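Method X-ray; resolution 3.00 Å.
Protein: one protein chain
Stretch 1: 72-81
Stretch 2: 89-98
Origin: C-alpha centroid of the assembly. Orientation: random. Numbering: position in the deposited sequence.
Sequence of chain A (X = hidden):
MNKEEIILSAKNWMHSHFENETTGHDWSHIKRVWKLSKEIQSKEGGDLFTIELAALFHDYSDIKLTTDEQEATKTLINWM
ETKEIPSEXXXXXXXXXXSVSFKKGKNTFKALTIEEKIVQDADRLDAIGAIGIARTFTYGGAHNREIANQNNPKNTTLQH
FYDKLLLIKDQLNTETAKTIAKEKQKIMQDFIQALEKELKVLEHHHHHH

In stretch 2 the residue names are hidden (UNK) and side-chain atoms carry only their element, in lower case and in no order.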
ATOM      1  N   ALA A  72       6.330 -25.156 -18.756  1.00 72.49           N
ATOM      2  CA  ALA A  72       5.534 -25.137 -17.540  1.00 69.72           C
ATOM      3  C   ALA A  72       4.182 -25.760 -17.853  1.00 67.72           C
ATOM      4  O   ALA A  72       3.706 -26.637 -17.137  1.00 67.04           O
ATOM      5  CB  ALA A  72       5.352 -23.703 -17.057  1.00 69.28           C
ATOM      6  N   THR A  73       3.570 -25.297 -18.933  1.00 66.07           N
ATOM      7  CA  THR A  73       2.276 -25.816 -19.348  1.00 65.05           C
ATOM      8  C   THR A  73       2.355 -27.319 -19.558  1.00 64.48           C
ATOM      9  O   THR A  73       1.497 -28.079 -19.099  1.00 65.30           O
ATOM     10  CB  THR A  73       1.831 -25.190 -20.664  1.00 64.44           C
ATOM     11  OG1 THR A  73       1.857 -23.766 -20.535  1.00 65.18           O
ATOM     12  CG2 THR A  73       0.427 -25.651 -21.018  1.00 61.82           C
ATOM     13  N   LYS A  74       3.390 -27.750 -20.265  1.00 62.55           N
ATOM     14  CA  LYS A  74       3.551 -29.160 -20.536  1.00 60.84           C
ATOM     15  C   LYS A  74       3.776 -29.926 -19.230  1.00 59.39           C
ATOM     16  O   LYS A  74       3.428 -31.104 -19.125  1.00 60.88           O
ATOM     17  CB  LYS A  74       4.705 -29.380 -21.517  1.00 62.14           C
ATOM     18  CG  LYS A  74       4.565 -30.673 -22.308  1.00 63.67           C
ATOM     19  CD  LYS A  74       5.582 -30.789 -23.433  1.00 64.98           C
ATOM     20  CE  LYS A  74       5.319 -29.811 -24.571  1.00 63.41           C
ATOM     21  NZ  LYS A  74       6.201 -30.161 -25.724  1.00 62.52           N
ATOM     22  N   THR A  75       4.340 -29.255 -18.230  1.00 56.16           N
ATOM     23  CA  THR A  75       4.583 -29.887 -16.933  1.00 52.95           C
ATOM     24  C   THR A  75       3.262 -30.171 -16.219  1.00 51.38           C
ATOM     25  O   THR A  75       3.072 -31.237 -15.627  1.00 50.50           O
ATOM     26  CB  THR A  75       5.442 -28.991 -16.040  1.00 52.36           C
ATOM     27  OG1 THR A  75       6.715 -28.789 -16.664  1.00 51.90           O
ATOM     28  CG2 THR A  75       5.642 -29.629 -14.674  1.00 50.72           C
ATOM     29  N   LEU A  76       2.355 -29.202 -16.276  1.00 49.45           N
ATOM     30  CA  LEU A  76       1.050 -29.364 -15.657  1.00 48.39           C
ATOM     31  C   LEU A  76       0.322 -30.527 -16.326  1.00 48.00           C
ATOM     32  O   LEU A  76      -0.151 -31.450 -15.649  1.00 46.56           O
ATOM     33  CB  LEU A  76       0.213 -28.081 -15.794  1.00 47.27           C
ATOM     34  CG  LEU A  76       0.574 -26.881 -14.908  1.00 45.66           C
ATOM     35  CD1 LEU A  76      -0.322 -25.691 -15.229  1.00 44.63           C
ATOM     36  CD2 LEU A  76       0.430 -27.273 -13.450  1.00 44.97           C
ATOM     37  N   ILE A  77       0.236 -30.495 -17.655  1.00 47.13           N
ATOM     38  CA  ILE A  77      -0.453 -31.568 -18.362  1.00 47.25           C
ATOM     39  C   ILE A  77       0.062 -32.907 -17.852  1.00 48.66           C
ATOM     40  O   ILE A  77      -0.714 -33.792 -17.484  1.00 49.44           O
ATOM     41  CB  ILE A  77      -0.239 -31.485 -19.880  1.00 44.12           C
ATOM     42  CG1 ILE A  77      -0.577 -30.078 -20.364  1.00 41.99           C
ATOM     43  CG2 ILE A  77      -1.137 -32.499 -20.572  1.00 42.72           C
ATOM     44  CD1 ILE A  77      -0.481 -29.878 -21.854  1.00 39.46           C
ATOM     45  N   ASN A  78       1.380 -33.037 -17.811  1.00 48.85           N
ATOM     46  CA  ASN A  78       2.007 -34.250 -17.326  1.00 49.53           C
ATOM     47  C   ASN A  78       1.492 -34.620 -15.947  1.00 49.29           C
ATOM     48  O   ASN A  78       0.950 -35.706 -15.739  1.00 47.91           O
ATOM     49  CB  ASN A  78       3.512 -34.052 -17.271  1.00 50.64           C
ATOM     50  CG  ASN A  78       4.232 -34.995 -18.172  1.00 51.14           C
ATOM     51  OD1 ASN A  78       4.519 -36.129 -17.790  1.00 50.46           O
ATOM     52  ND2 ASN A  78       4.500 -34.552 -19.402  1.00 50.98           N
ATOM     53  N   TRP A  79       1.668 -33.703 -15.007  1.00 50.46           N
ATOM     54  CA  TRP A  79       1.222 -33.927 -13.646  1.00 51.51           C
ATOM     55  C   TRP A  79      -0.245 -34.359 -13.671  1.00 52.93           C
ATOM     56  O   TRP A  79      -0.660 -35.210 -12.890  1.00 53.92           O
ATOM     57  CB  TRP A  79       1.378 -32.643 -12.823  1.00 50.63           C
ATOM     58  CG  TRP A  79       1.064 -32.817 -11.370  1.00 48.96           C
ATOM     59  CD1 TRP A  79       1.926 -33.187 -10.386  1.00 48.36           C
ATOM     60  CD2 TRP A  79      -0.223 -32.696 -10.753  1.00 48.53           C
ATOM     61  NE1 TRP A  79       1.257 -33.310  -9.190  1.00 49.85           N
ATOM     62  CE2 TRP A  79      -0.065 -33.016  -9.391  1.00 49.06           C
ATOM     63  CE3 TRP A  79      -1.494 -32.350 -11.224  1.00 47.59           C
ATOM     64  CZ2 TRP A  79      -1.140 -33.002  -8.488  1.00 48.63           C
ATOM     65  CZ3 TRP A  79      -2.560 -32.337 -10.329  1.00 47.66           C
ATOM     66  CH2 TRP A  79      -2.376 -32.662  -8.978  1.00 46.91           C
HETATM   67  N   MSE A  80      -1.029 -33.793 -14.583  1.00 54.02           N
HETATM   68  CA  MSE A  80      -2.445 -34.141 -14.647  1.00 56.14           C
HETATM   69  C   MSE A  80      -2.765 -35.477 -15.307  1.00 56.35           C
HETATM   70  O   MSE A  80      -3.706 -36.172 -14.899  1.00 56.44           O
HETATM   71  CB  MSE A  80      -3.236 -33.038 -15.340  1.00 57.42           C
HETATM   72  CG  MSE A  80      -3.365 -31.780 -14.524  1.00 59.37           C
HETATM   73 SE   MSE A  80      -4.664 -30.582 -15.271  1.00 62.48          SE
HETATM   74  CE  MSE A  80      -3.543 -29.565 -16.460  1.00 60.67           C
ATOM     75  N   GLU A  81      -2.011 -35.831 -16.343  1.00 55.91           N
ATOM     76  CA  GLU A  81      -2.236 -37.105 -17.007  1.00 54.28           C
ATOM     77  C   GLU A  81      -1.842 -38.171 -15.996  1.00 54.05           C
ATOM     78  O   GLU A  81      -2.529 -39.177 -15.844  1.00 54.12           O
ATOM     79  CB  GLU A  81      -1.385 -37.212 -18.273  1.00 51.88           C
ATOM     80  CG  GLU A  81      -1.695 -36.137 -19.295  1.00 52.53           C
ATOM     81  CD  GLU A  81      -0.893 -36.297 -20.575  1.00 53.63           C
ATOM     82  OE1 GLU A  81       0.340 -36.498 -20.477  1.00 54.83           O
ATOM     83  OE2 GLU A  81      -1.484 -36.210 -21.681  1.00 52.47           O
ATOM     84  N   UNK A  89     -10.756 -33.065 -19.484  1.00 55.34           N
ATOM     85  CA  UNK A  89     -10.717 -32.118 -18.378  1.00 54.31           C
ATOM     86  C   UNK A  89      -9.438 -31.291 -18.452  1.00 54.02           C
ATOM     87  O   UNK A  89      -9.472 -30.074 -18.265  1.00 53.70           O
ATOM     88  c   UNK A  89     -12.156 -33.363 -16.626  1.00 55.82           C
ATOM     89  c   UNK A  89     -10.777 -32.858 -17.043  1.00 54.84           C
ATOM     90  c   UNK A  89     -13.070 -32.182 -16.344  1.00 57.14           C
ATOM     91  c   UNK A  89     -12.741 -34.230 -17.734  1.00 56.70           C
ATOM     92  N   UNK A  90      -8.313 -31.955 -18.722  1.00 53.24           N
ATOM     93  CA  UNK A  90      -7.019 -31.283 -18.831  1.00 51.35           C
ATOM     94  C   UNK A  90      -7.164 -30.159 -19.845  1.00 52.45           C
ATOM     95  O   UNK A  90      -6.669 -29.047 -19.650  1.00 53.63           O
ATOM     96  c   UNK A  90      -5.578 -33.726 -17.364  1.00 49.84           C
ATOM     97  c   UNK A  90      -4.555 -31.595 -19.084  1.00 49.64           C
ATOM     98  c   UNK A  90      -6.022 -33.612 -18.782  1.00 48.91           C
ATOM     99  c   UNK A  90      -5.912 -32.208 -19.378  1.00 50.25           C
ATOM    100  N   UNK A  91      -7.850 -30.463 -20.939  1.00 52.30           N
ATOM    101  CA  UNK A  91      -8.049 -29.479 -21.990  1.00 53.05           C
ATOM    102  C   UNK A  91      -8.755 -28.244 -21.421  1.00 52.38           C
ATOM    103  O   UNK A  91      -8.253 -27.123 -21.543  1.00 50.53           O
ATOM    104  c   UNK A  91      -8.293 -29.808 -24.524  1.00 56.45           C
ATOM    105  n   UNK A  91      -8.163 -33.403 -25.999  1.00 60.66           N
ATOM    106  c   UNK A  91      -7.883 -32.236 -25.102  1.00 61.08           C
ATOM    107  c   UNK A  91      -8.612 -30.941 -25.502  1.00 59.64           C
ATOM    108  c   UNK A  91      -8.856 -30.105 -23.135  1.00 55.02           C
ATOM    109  N   UNK A  92      -9.903 -28.460 -20.776  1.00 51.75           N
ATOM    110  CA  UNK A  92     -10.671 -27.365 -20.184  1.00 51.70           C
ATOM    111  C   UNK A  92      -9.846 -26.569 -19.165  1.00 51.32           C
ATOM    112  O   UNK A  92      -9.762 -25.336 -19.240  1.00 50.82           O
ATOM    113  n   UNK A  92     -15.221 -30.435 -21.114  1.00 55.65           N
ATOM    114  c   UNK A  92     -14.357 -28.533 -19.751  1.00 56.22           C
ATOM    115  c   UNK A  92     -12.991 -28.447 -20.447  1.00 54.46           C
ATOM    116  c   UNK A  92     -15.452 -29.020 -20.699  1.00 55.40           C
ATOM    117  c   UNK A  92     -11.935 -27.900 -19.503  1.00 52.20           C
ATOM    118  N   UNK A  93      -9.244 -27.282 -18.216  1.00 50.44           N
ATOM    119  CA  UNK A  93      -8.425 -26.659 -17.185  1.00 50.20           C
ATOM    120  C   UNK A  93      -7.370 -25.748 -17.817  1.00 51.12           C
ATOM    121  O   UNK A  93      -7.183 -24.607 -17.387  1.00 51.72           O
ATOM    122  c   UNK A  93      -7.752 -27.737 -16.292  1.00 48.45           C
ATOM    123  c   UNK A  93      -6.686 -27.114 -15.403  1.00 46.78           C
ATOM    124  c   UNK A  93      -8.286 -29.517 -14.563  1.00 46.11           C
ATOM    125  c   UNK A  93      -8.815 -28.413 -15.429  1.00 46.53           C
ATOM    126  N   UNK A  94      -6.690 -26.232 -18.848  1.00 50.92           N
ATOM    127  CA  UNK A  94      -5.691 -25.396 -19.488  1.00 51.03           C
ATOM    128  C   UNK A  94      -6.333 -24.219 -20.218  1.00 52.02           C
ATOM    129  O   UNK A  94      -5.850 -23.092 -20.117  1.00 52.19           O
ATOM    130  c   UNK A  94      -4.113 -25.313 -21.447  1.00 46.20           C
ATOM    131  c   UNK A  94      -3.767 -26.968 -19.604  1.00 47.66           C
ATOM    132  c   UNK A  94      -4.800 -26.217 -20.439  1.00 49.27           C
ATOM    133  c   UNK A  94      -2.688 -27.577 -20.411  1.00 49.93           C
ATOM    134  N   UNK A  95      -7.423 -24.476 -20.941  1.00 53.65           N
ATOM    135  CA  UNK A  95      -8.130 -23.416 -21.663  1.00 54.90           C
ATOM    136  C   UNK A  95      -8.500 -22.286 -20.693  1.00 53.56           C
ATOM    137  O   UNK A  95      -8.424 -21.107 -21.043  1.00 52.10           O
ATOM    138  c   UNK A  95     -11.630 -23.443 -24.882  1.00 72.42           C
ATOM    139  n   UNK A  95     -12.713 -22.672 -24.835  1.00 71.69           N
ATOM    140  n   UNK A  95     -10.595 -23.083 -25.636  1.00 72.60           N
ATOM    141  n   UNK A  95     -11.578 -24.564 -24.163  1.00 71.06           N
ATOM    142  c   UNK A  95     -10.433 -25.477 -24.120  1.00 67.48           C
ATOM    143  c   UNK A  95      -9.401 -23.974 -22.320  1.00 58.00           C
ATOM    144  c   UNK A  95      -9.150 -24.800 -23.593  1.00 63.55           C
ATOM    145  N   UNK A  96      -8.893 -22.664 -19.474  1.00 51.49           N
ATOM    146  CA  UNK A  96      -9.266 -21.706 -18.438  1.00 48.93           C
ATOM    147  C   UNK A  96      -8.069 -20.852 -18.048  1.00 49.63           C
ATOM    148  O   UNK A  96      -8.138 -19.621 -18.061  1.00 50.32           O
ATOM    149  c   UNK A  96      -9.781 -22.421 -17.175  1.00 46.26           C
ATOM    150  c   UNK A  96     -11.604 -24.000 -16.358  1.00 42.50           C
ATOM    151  c   UNK A  96      -9.995 -21.412 -16.047  1.00 42.63           C
ATOM    152  c   UNK A  96     -11.074 -23.163 -17.499  1.00 44.07           C
ATOM    153  N   UNK A  97      -6.969 -21.509 -17.702  1.00 49.04           N
ATOM    154  CA  UNK A  97      -5.771 -20.798 -17.304  1.00 49.30           C
ATOM    155  C   UNK A  97      -5.383 -19.747 -18.341  1.00 52.58           C
ATOM    156  O   UNK A  97      -4.859 -18.688 -17.995  1.00 53.56           O
ATOM    157  c   UNK A  97      -3.878 -23.704 -15.570  1.00 42.63           C
ATOM    158  c   UNK A  97      -3.354 -21.023 -16.715  1.00 44.55           C
ATOM    159  c   UNK A  97      -4.610 -21.778 -17.075  1.00 46.08           C
ATOM    160  c   UNK A  97      -4.976 -22.742 -15.946  1.00 44.39           C
ATOM    161  N   UNK A  98      -5.665 -20.026 -19.610  1.00 55.83           N
ATOM    162  CA  UNK A  98      -5.342 -19.092 -20.687  1.00 59.00           C
ATOM    163  C   UNK A  98      -6.218 -17.839 -20.686  1.00 60.49           C
ATOM    164  O   UNK A  98      -5.738 -16.744 -20.965  1.00 61.38           O
ATOM    165  c   UNK A  98      -4.725 -21.709 -23.487  1.00 66.31           C
ATOM    166  c   UNK A  98      -5.464 -19.793 -22.035  1.00 60.21           C
ATOM    167  n   UNK A  98      -5.793 -21.362 -24.205  1.00 66.21           N
ATOM    168  o   UNK A  98      -3.967 -22.623 -23.821  1.00 67.70           O
ATOM    169  c   UNK A  98      -4.479 -20.923 -22.214  1.00 63.83           C
TER

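Position 89 carries four side-chain carbons, forked at the second. Its CA-to-CB bond points sideways, the end of the chain leads away, and its side chain makes no contact with stretch 1. The fork one carbon beyond CB identifies Leu89.

Position 90 also has four carbons, but the fork is at the first and one arm is two carbons long. CA-to-CB points toward stretch 1. The terminal carbon of the longer arm of 90 lies 3.2 Å from Met80 CB, a tight approach, and the one-carbon arm of 90 lies 3.8 Å from Ile77 CG2. The branching is the signature of isoleucine: Ile90. The CA atoms of Ile77 and Ile90 are 6.6 Å apart, so the backbones run close here.

At position 91 four carbons in a row end in nitrogen, an unbranched amine; CA-to-CB points away and the chain is exposed, hence Lys91. Position 92 repeats the pattern, four carbons and a terminal nitrogen, out of reach of stretch 1: Lys92.

Position 93 has four carbons forked at the first, with one two-carbon arm. It is buried and points toward stretch 1, where the terminal carbon of the longer arm of 93 meets the selenium of the selenomethionine at 80, Met80 SE, at 3.8 Å. It is Ile93.

Position 94 shows the same beta-branched four-carbon pattern. The terminal carbon of the longer arm of 94 sits 3.3 Å from Ile77 CG1 and 3.7 Å from Thr73 CG2, while the inner carbon of that arm is 4.1 Å from Met80 CE. One side chain thus touches three residues spread over two turns of stretch 1. It is Ile94.

Position 95 has three carbons, a nitrogen, then a carbon bearing two more nitrogens, a guanidinium, exposed and out of reach: Arg95. Position 96 returns to four carbons forked at the first, with a two-carbon arm; it is buried, yet its side chain is out of reach of stretch 1, so its burial comes from elsewhere in the structure. It is Ile96.

Position 97 has that same fork and points toward stretch 1, with the terminal carbon of the longer arm of 97 4.1 Å from Leu76 CD1: Ile97. At position 98 three carbons precede an oxygen and a nitrogen on the third, a carboxamide after two methylenes. It makes no contact with stretch 1. It is Gln98.

The contact is a roughly antiparallel helix pair, with axes 10.6 Å apart at closest approach and directions 147° apart. Accordingly, Ile77 registers with Ile90 and Thr73 with Ile94. Positions 90, 93, 94 and 97 share one helical face, and their side chains pack against Thr73, Leu76, Ile77 and Met80. No hydrogen bond crosses; apolar packing dominates the 365 Å² buried, with Met80 covered most.

Stretch 2 89-98: LIKKIIRIIQ
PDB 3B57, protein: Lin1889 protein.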